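Local atomic coordinates of NO-binding heme-dependent sensor protein (Shewanella oneidensis, PDB entry 4U9B), a protein that binds heme and nitric oxide through its H-NOX domain and probably acts as a gas sensor in signalling. Residues H103-V106 / N107-Y110; I159-D162 / T163-H166; F88-F91 / T92-V95. All blocks are in the same frame, centred on the assembly; numbering follows the deposited sequence.

All three contacts are local, and each is partly buried. Contacts 1 and 3 belong to consecutive helices, 98-109 and 91-96. In contact 3 polar capping at a helix start sits beside aromatic packing against the sheet and helix 139-152. Contact 1, toward the end of its helix, has a buried flank of valine and tyrosine on the heme and a more exposed flank where the displaced histidine meets an asparagine. Contact 2 lies apart, its centre about 27 Å from that of contact 1, where the edge strand 156-163 runs into a loop. There metal coordination does the holding that helical hydrogen bonds and apolar contacts do in the other two.

Contact 1. Residues H103-V106 / N107-Y110; sequences HLEV and NKLY. With HEM (protoporphyrin IX containing Fe), chain B.
With CG of His103 anti to its own backbone N (chi1 -166°), the imidazole leans toward the following turn, where Asn107 lays its amide nitrogen over one ring face. Asn107 ND2 comes within 3.4 Å of His103 CD2, nearer the rim than the middle, and the ring and amide planes are tilted 41° apart. The same ND2 donates to His103 O at 2.9 Å, from above the carbonyl plane, while Asn107 N makes the ordinary helical bond from the opposite face. Two donors thus grip one carbonyl oxygen, a task suited to the short asparagine, whose amide can fold back on the preceding turn.

Helix 98-109 is the H-NOX helix that carries the axial histidine, and His103 is a heme-iron ligand in a structure of this protein. In this nitric oxide complex His103 NE2 stands 10.4 Å from the heme iron, HEM FE. The bond is broken and the ring is turned out to the helix surface, against Leu115.

Val106, by contrast, faces the cofactor. Its CG2 rests 3.4 Å from CHD of the porphyrin, and its other branch, CG1, meets Tyr110 CD1 at 3.8 Å, so the two branches of one valine touch the porphyrin and the tyrosine ring. Tyr110, where the chain leaves helical geometry, sets a ring face over methyl CMD of the heme, receives Val106 O at its edge, in plane, and sends its hydroxyl to a hydrogen bond with His81.

On another flank Glu105, bent at chi2, and Lys108, bent at chi3, lie side by side. Lys108 NZ meets Glu105 OE1 at 2.8 Å on its syn side, and Lys87 forms a salt bridge with OE2; the two lysines probably favour the ionised carboxylate.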
# COMPACT_ATOMS: atom_id res chain seq x y z
N HIS A 103 9.61 5.32 7.28
CA HIS A 103 10.78 4.93 6.49
C HIS A 103 11.88 4.39 7.40
O HIS A 103 12.47 3.34 7.12
CB HIS A 103 11.29 6.12 5.68
CG HIS A 103 12.26 5.75 4.60
ND1 HIS A 103 11.86 5.47 3.31
CD2 HIS A 103 13.61 5.64 4.61
CE1 HIS A 103 12.93 5.19 2.58
NE2 HIS A 103 14.00 5.28 3.34
N LEU A 104 12.14 5.10 8.49
CA LEU A 104 13.17 4.69 9.44
C LEU A 104 12.86 3.35 10.08
O LEU A 104 13.71 2.45 10.10
CB LEU A 104 13.32 5.74 10.55
CG LEU A 104 14.34 5.37 11.63
CD1 LEU A 104 15.75 5.43 11.07
CD2 LEU A 104 14.21 6.25 12.84
N GLU A 105 11.66 3.21 10.62
CA GLU A 105 11.30 2.01 11.36
C GLU A 105 11.26 0.78 10.45
O GLU A 105 11.58 -0.32 10.89
CB GLU A 105 9.95 2.19 12.06
CG GLU A 105 9.91 3.33 13.09
CD GLU A 105 10.97 3.19 14.18
OE1 GLU A 105 11.39 2.05 14.47
OE2 GLU A 105 11.38 4.23 14.73
N VAL A 106 10.87 0.97 9.19
CA VAL A 106 10.88 -0.14 8.24
C VAL A 106 12.31 -0.57 7.94
O VAL A 106 12.59 -1.76 7.83
CB VAL A 106 10.15 0.22 6.93
CG1 VAL A 106 10.36 -0.87 5.87
CG2 VAL A 106 8.66 0.42 7.18
N ASN A 107 13.21 0.39 7.80
CA ASN A 107 14.60 0.07 7.50
C ASN A 107 15.31 -0.54 8.70
O ASN A 107 16.32 -1.23 8.55
CB ASN A 107 15.35 1.32 7.02
CG ASN A 107 15.23 1.51 5.52
OD1 ASN A 107 15.94 0.87 4.75
ND2 ASN A 107 14.33 2.39 5.10
N LYS A 108 14.79 -0.28 9.89
CA LYS A 108 15.30 -0.91 11.10
C LYS A 108 14.82 -2.36 11.21
O LYS A 108 15.55 -3.22 11.71
CB LYS A 108 14.87 -0.12 12.34
CG LYS A 108 15.68 1.14 12.59
CD LYS A 108 14.98 2.12 13.54
CE LYS A 108 14.61 1.47 14.87
NZ LYS A 108 13.89 2.43 15.76
N LEU A 109 13.61 -2.61 10.73
CA LEU A 109 12.97 -3.92 10.90
C LEU A 109 13.19 -4.87 9.72
O LEU A 109 13.02 -6.08 9.87
CB LEU A 109 11.47 -3.75 11.12
CG LEU A 109 11.04 -3.07 12.42
CD1 LEU A 109 9.58 -2.68 12.32
CD2 LEU A 109 11.26 -3.99 13.61
N TYR A 110 13.57 -4.33 8.57
CA TYR A 110 13.70 -5.12 7.35
C TYR A 110 15.08 -4.93 6.71
O TYR A 110 15.67 -3.85 6.78
CB TYR A 110 12.62 -4.74 6.34
CG TYR A 110 11.22 -5.15 6.75
CD1 TYR A 110 10.44 -4.32 7.55
CD2 TYR A 110 10.68 -6.36 6.34
CE1 TYR A 110 9.17 -4.69 7.94
CE2 TYR A 110 9.41 -6.74 6.72
CZ TYR A 110 8.65 -5.90 7.52
OH TYR A 110 7.39 -6.27 7.90
CHA HEM B . 5.47 -0.45 0.95
CHB HEM B . 2.96 3.68 1.17
CHC HEM B . 2.17 3.00 5.88
CHD HEM B . 5.62 -0.40 5.86
C1A HEM B . 4.70 0.62 0.59
C2A HEM B . 4.15 0.88 -0.73
C3A HEM B . 3.46 2.02 -0.66
C4A HEM B . 3.54 2.53 0.69
CMA HEM B . 2.69 2.71 -1.80
CAA HEM B . 4.34 0.00 -1.99
CBA HEM B . 5.78 0.07 -2.50
CGA HEM B . 6.02 1.21 -3.45
O1A HEM B . 7.18 1.34 -3.95
O2A HEM B . 5.09 2.01 -3.73
C1B HEM B . 2.47 3.84 2.44
C2B HEM B . 1.52 4.84 2.87
C3B HEM B . 1.31 4.66 4.18
C4B HEM B . 2.11 3.53 4.61
CMB HEM B . 0.94 5.89 1.90
CAB HEM B . 0.38 5.43 5.16
CBB HEM B . -0.66 6.17 4.77
C1C HEM B . 3.04 2.02 6.30
C2C HEM B . 3.16 1.51 7.64
C3C HEM B . 4.12 0.58 7.67
C4C HEM B . 4.64 0.45 6.31
CMC HEM B . 2.31 2.00 8.84
CAC HEM B . 4.52 -0.20 8.95
CBC HEM B . 5.63 -0.94 9.05
C1D HEM B . 5.82 -0.79 4.55
C2D HEM B . 6.55 -1.97 4.16
C3D HEM B . 6.50 -1.99 2.63
C4D HEM B . 5.75 -0.82 2.25
CMD HEM B . 7.23 -3.00 5.08
CAD HEM B . 7.12 -3.03 1.69
CBD HEM B . 8.55 -2.63 1.32
CGD HEM B . 9.12 -3.67 0.39
O1D HEM B . 8.31 -4.41 -0.23
O2D HEM B . 10.37 -3.76 0.26
NA HEM B . 4.30 1.64 1.43
NB HEM B . 2.81 3.06 3.52
NC HEM B . 3.96 1.35 5.51
ND HEM B . 5.36 -0.14 3.40
FE HEM B . 4.27 1.60 3.48

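Contact 2. Residues I159-D162 / T163-H166; sequences ISHD and TCMH. With ZN (zinc ion), chain D.
The imidazole of His161 receives Thr163 O at its edge, in the ring plane, with Cys164 SG approaching obliquely. Thr163 O lies 3.2 Å from His161 CD2, so a partly negative oxygen faces the C-H beside the metal-bound nitrogen; coordination probably makes that C-H more positive and the approach more favourable. Cys164 SG is 3.5 Å from His161 NE2 because both atoms hold the same zinc ion.

His161 NE2 binds the zinc at 2.1 Å and Cys164 SG binds it at 2.3 Å, with an angle of about 105° at the metal, close to tetrahedral. In both residues the first torsion is -173°, placing CG of His161 and SG of Cys164 anti to their backbone nitrogens, and the two side chains converge on the ion from either end of the bend.

Second-shell bonds steady both ligands. Glu143 accepts from ND1 of the histidine, fixing the ring's rotation and probably strengthening NE2 as a donor to the metal. The backbone N of His166 donates to Cys164 SG at 3.4 Å, nearly straight at 160°, and should ease the negative charge of a thiolate.

Cys139, at the start of helix 139-152, and Cys172, on the neighbouring strand, complete a zinc site of three cysteines and one histidine, with four protein ligands as in structural zinc sites, that ties this strand end and loop to that helix and strand.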
# COMPACT_ATOMS: atom_id res chain seq x y z
N ILE A 159 -9.37 12.69 -1.36
CA ILE A 159 -8.06 12.74 -2.02
C ILE A 159 -8.19 13.18 -3.47
O ILE A 159 -8.96 12.60 -4.24
CB ILE A 159 -7.34 11.38 -1.96
CG1 ILE A 159 -7.11 10.97 -0.50
CG2 ILE A 159 -6.00 11.44 -2.72
CD1 ILE A 159 -6.36 9.67 -0.31
N SER A 160 -7.43 14.21 -3.82
CA SER A 160 -7.27 14.64 -5.20
C SER A 160 -5.92 14.13 -5.70
O SER A 160 -4.90 14.35 -5.06
CB SER A 160 -7.36 16.15 -5.34
OG SER A 160 -8.64 16.62 -4.92
N HIS A 161 -5.94 13.47 -6.84
CA HIS A 161 -4.78 12.79 -7.39
C HIS A 161 -4.61 13.26 -8.83
O HIS A 161 -4.76 12.49 -9.77
CB HIS A 161 -4.99 11.27 -7.27
CG HIS A 161 -3.80 10.44 -7.64
ND1 HIS A 161 -3.68 9.12 -7.24
CD2 HIS A 161 -2.70 10.71 -8.38
CE1 HIS A 161 -2.55 8.62 -7.71
NE2 HIS A 161 -1.94 9.56 -8.40
N ASP A 162 -4.32 14.55 -8.99
CA ASP A 162 -4.42 15.23 -10.28
C ASP A 162 -3.12 15.28 -11.07
O ASP A 162 -3.11 15.67 -12.24
CB ASP A 162 -4.95 16.65 -10.08
CG ASP A 162 -6.37 16.69 -9.53
OD1 ASP A 162 -7.15 15.76 -9.84
OD2 ASP A 162 -6.70 17.64 -8.80
N THR A 163 -2.02 14.90 -10.43
CA THR A 163 -0.77 14.60 -11.13
C THR A 163 -0.49 13.13 -10.87
O THR A 163 -0.57 12.68 -9.73
CB THR A 163 0.41 15.47 -10.63
OG1 THR A 163 0.07 16.86 -10.74
CG2 THR A 163 1.67 15.19 -11.45
N CYS A 164 -0.17 12.39 -11.93
CA CYS A 164 0.00 10.94 -11.80
C CYS A 164 1.01 10.37 -12.79
O CYS A 164 1.03 10.74 -13.96
CB CYS A 164 -1.34 10.23 -11.97
SG CYS A 164 -1.28 8.46 -11.64
N MET A 165 1.83 9.45 -12.29
CA MET A 165 2.83 8.77 -13.10
C MET A 165 2.20 7.96 -14.23
O MET A 165 2.82 7.76 -15.28
CB MET A 165 3.67 7.84 -12.22
CG MET A 165 4.46 8.55 -11.13
SD MET A 165 5.42 7.41 -10.12
CE MET A 165 6.72 6.97 -11.26
N HIS A 166 0.98 7.49 -14.01
CA HIS A 166 0.32 6.63 -15.00
C HIS A 166 -0.07 7.39 -16.26
O HIS A 166 -0.49 6.78 -17.24
CB HIS A 166 -0.91 5.97 -14.39
CG HIS A 166 -0.60 4.98 -13.32
ND1 HIS A 166 0.10 3.82 -13.56
CD2 HIS A 166 -0.89 4.97 -11.99
CE1 HIS A 166 0.23 3.14 -12.44
NE2 HIS A 166 -0.36 3.82 -11.47
ZN ZN D . -0.59 8.33 -9.49

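Contact 3. Residues F88-F91 / T92-V95; sequences FDDF and TSLV
Thr92 opens its segment next to Asp90, with CB of Thr92 3.9 Å from Asp90 OD1. Asp90 is the N-cap of helix 91-96. Its CG sits between the backbone N and the carbonyl carbon (chi1 51°), a torsion that curls the short carboxylate back over the first turn.

Ser93 comes next and takes that cap: Ser93 N donates to Asp90 OD1 at 2.8 Å, meeting the oxygen nearly along its C-O axis. The Ser93 hydroxyl points to the same oxygen, but the modelled separation is too short for its length to be trusted.

Leu94 N then bonds to Asp90 O at 3.2 Å, an early helical bond. Leu94 CA makes a CH-pi contact over one face of the Phe88 ring, 3.7 Å from the centroid, while Leu94 CB reaches Phe88 CG at 3.9 Å. The two side chains cross at about a right angle, and the leucine also touches the heme.

Val95 N donates almost straight (172°) to Phe91 O. Val95 CG2 lies over one face of the Phe91 ring, 3.6 Å from Phe91 CZ, and both residues pack on Ile176 of the sheet.

Aspartate thus suits the cap, giving a first-turn backbone N-H, which has no carbonyl four residues back within the helix, a partner, and the partial positive charge of the helix start probably stabilises its carboxylate, while the faces of Phe88, from the loop, and Phe91, within the first turn, accept aliphatic C-H groups of Leu94 and Val95.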
# COMPACT_ATOMS: atom_id res chain seq x y z
N PHE A 88 1.79 7.47 16.52
CA PHE A 88 1.02 8.58 15.98
C PHE A 88 -0.32 8.75 16.67
O PHE A 88 -1.08 7.79 16.83
CB PHE A 88 0.82 8.39 14.48
CG PHE A 88 2.10 8.23 13.72
CD1 PHE A 88 2.91 9.33 13.49
CD2 PHE A 88 2.50 6.99 13.24
CE1 PHE A 88 4.10 9.19 12.80
CE2 PHE A 88 3.68 6.85 12.55
CZ PHE A 88 4.48 7.95 12.32
N ASP A 89 -0.62 9.99 17.07
CA ASP A 89 -1.84 10.31 17.80
C ASP A 89 -3.02 10.59 16.87
O ASP A 89 -4.17 10.52 17.30
CB ASP A 89 -1.61 11.52 18.70
CG ASP A 89 -0.77 11.19 19.92
OD1 ASP A 89 -1.03 10.16 20.56
OD2 ASP A 89 0.16 11.97 20.23
N ASP A 90 -2.73 10.92 15.62
CA ASP A 90 -3.78 11.28 14.67
C ASP A 90 -3.36 11.05 13.22
O ASP A 90 -2.19 10.76 12.94
CB ASP A 90 -4.20 12.74 14.86
CG ASP A 90 -3.02 13.69 14.86
OD1 ASP A 90 -2.23 13.67 13.89
OD2 ASP A 90 -2.87 14.45 15.84
N PHE A 91 -4.32 11.18 12.31
CA PHE A 91 -4.10 10.92 10.89
C PHE A 91 -3.00 11.80 10.30
O PHE A 91 -2.11 11.30 9.61
CB PHE A 91 -5.41 11.12 10.13
CG PHE A 91 -5.28 10.98 8.64
CD1 PHE A 91 -5.21 9.73 8.05
CD2 PHE A 91 -5.24 12.10 7.83
CE1 PHE A 91 -5.09 9.60 6.68
CE2 PHE A 91 -5.12 11.98 6.46
CZ PHE A 91 -5.05 10.73 5.88
N THR A 92 -3.06 13.10 10.57
CA THR A 92 -2.10 14.04 10.00
C THR A 92 -0.67 13.70 10.43
O THR A 92 0.26 13.78 9.63
CB THR A 92 -2.42 15.49 10.40
OG1 THR A 92 -3.72 15.85 9.91
CG2 THR A 92 -1.39 16.46 9.83
N SER A 93 -0.51 13.34 11.70
CA SER A 93 0.80 12.99 12.24
C SER A 93 1.39 11.78 11.51
O SER A 93 2.57 11.76 11.18
CB SER A 93 0.71 12.70 13.74
OG SER A 93 0.03 13.74 14.42
N LEU A 94 0.55 10.78 11.26
CA LEU A 94 0.98 9.57 10.57
C LEU A 94 1.47 9.89 9.16
O LEU A 94 2.57 9.51 8.78
CB LEU A 94 -0.15 8.54 10.51
CG LEU A 94 0.22 7.14 10.01
CD1 LEU A 94 -0.73 6.10 10.61
CD2 LEU A 94 0.19 7.04 8.48
N VAL A 95 0.64 10.59 8.39
CA VAL A 95 0.95 10.90 7.00
C VAL A 95 2.22 11.74 6.89
O VAL A 95 3.09 11.47 6.05
CB VAL A 95 -0.21 11.65 6.32
CG1 VAL A 95 0.15 12.00 4.87
CG2 VAL A 95 -1.47 10.81 6.35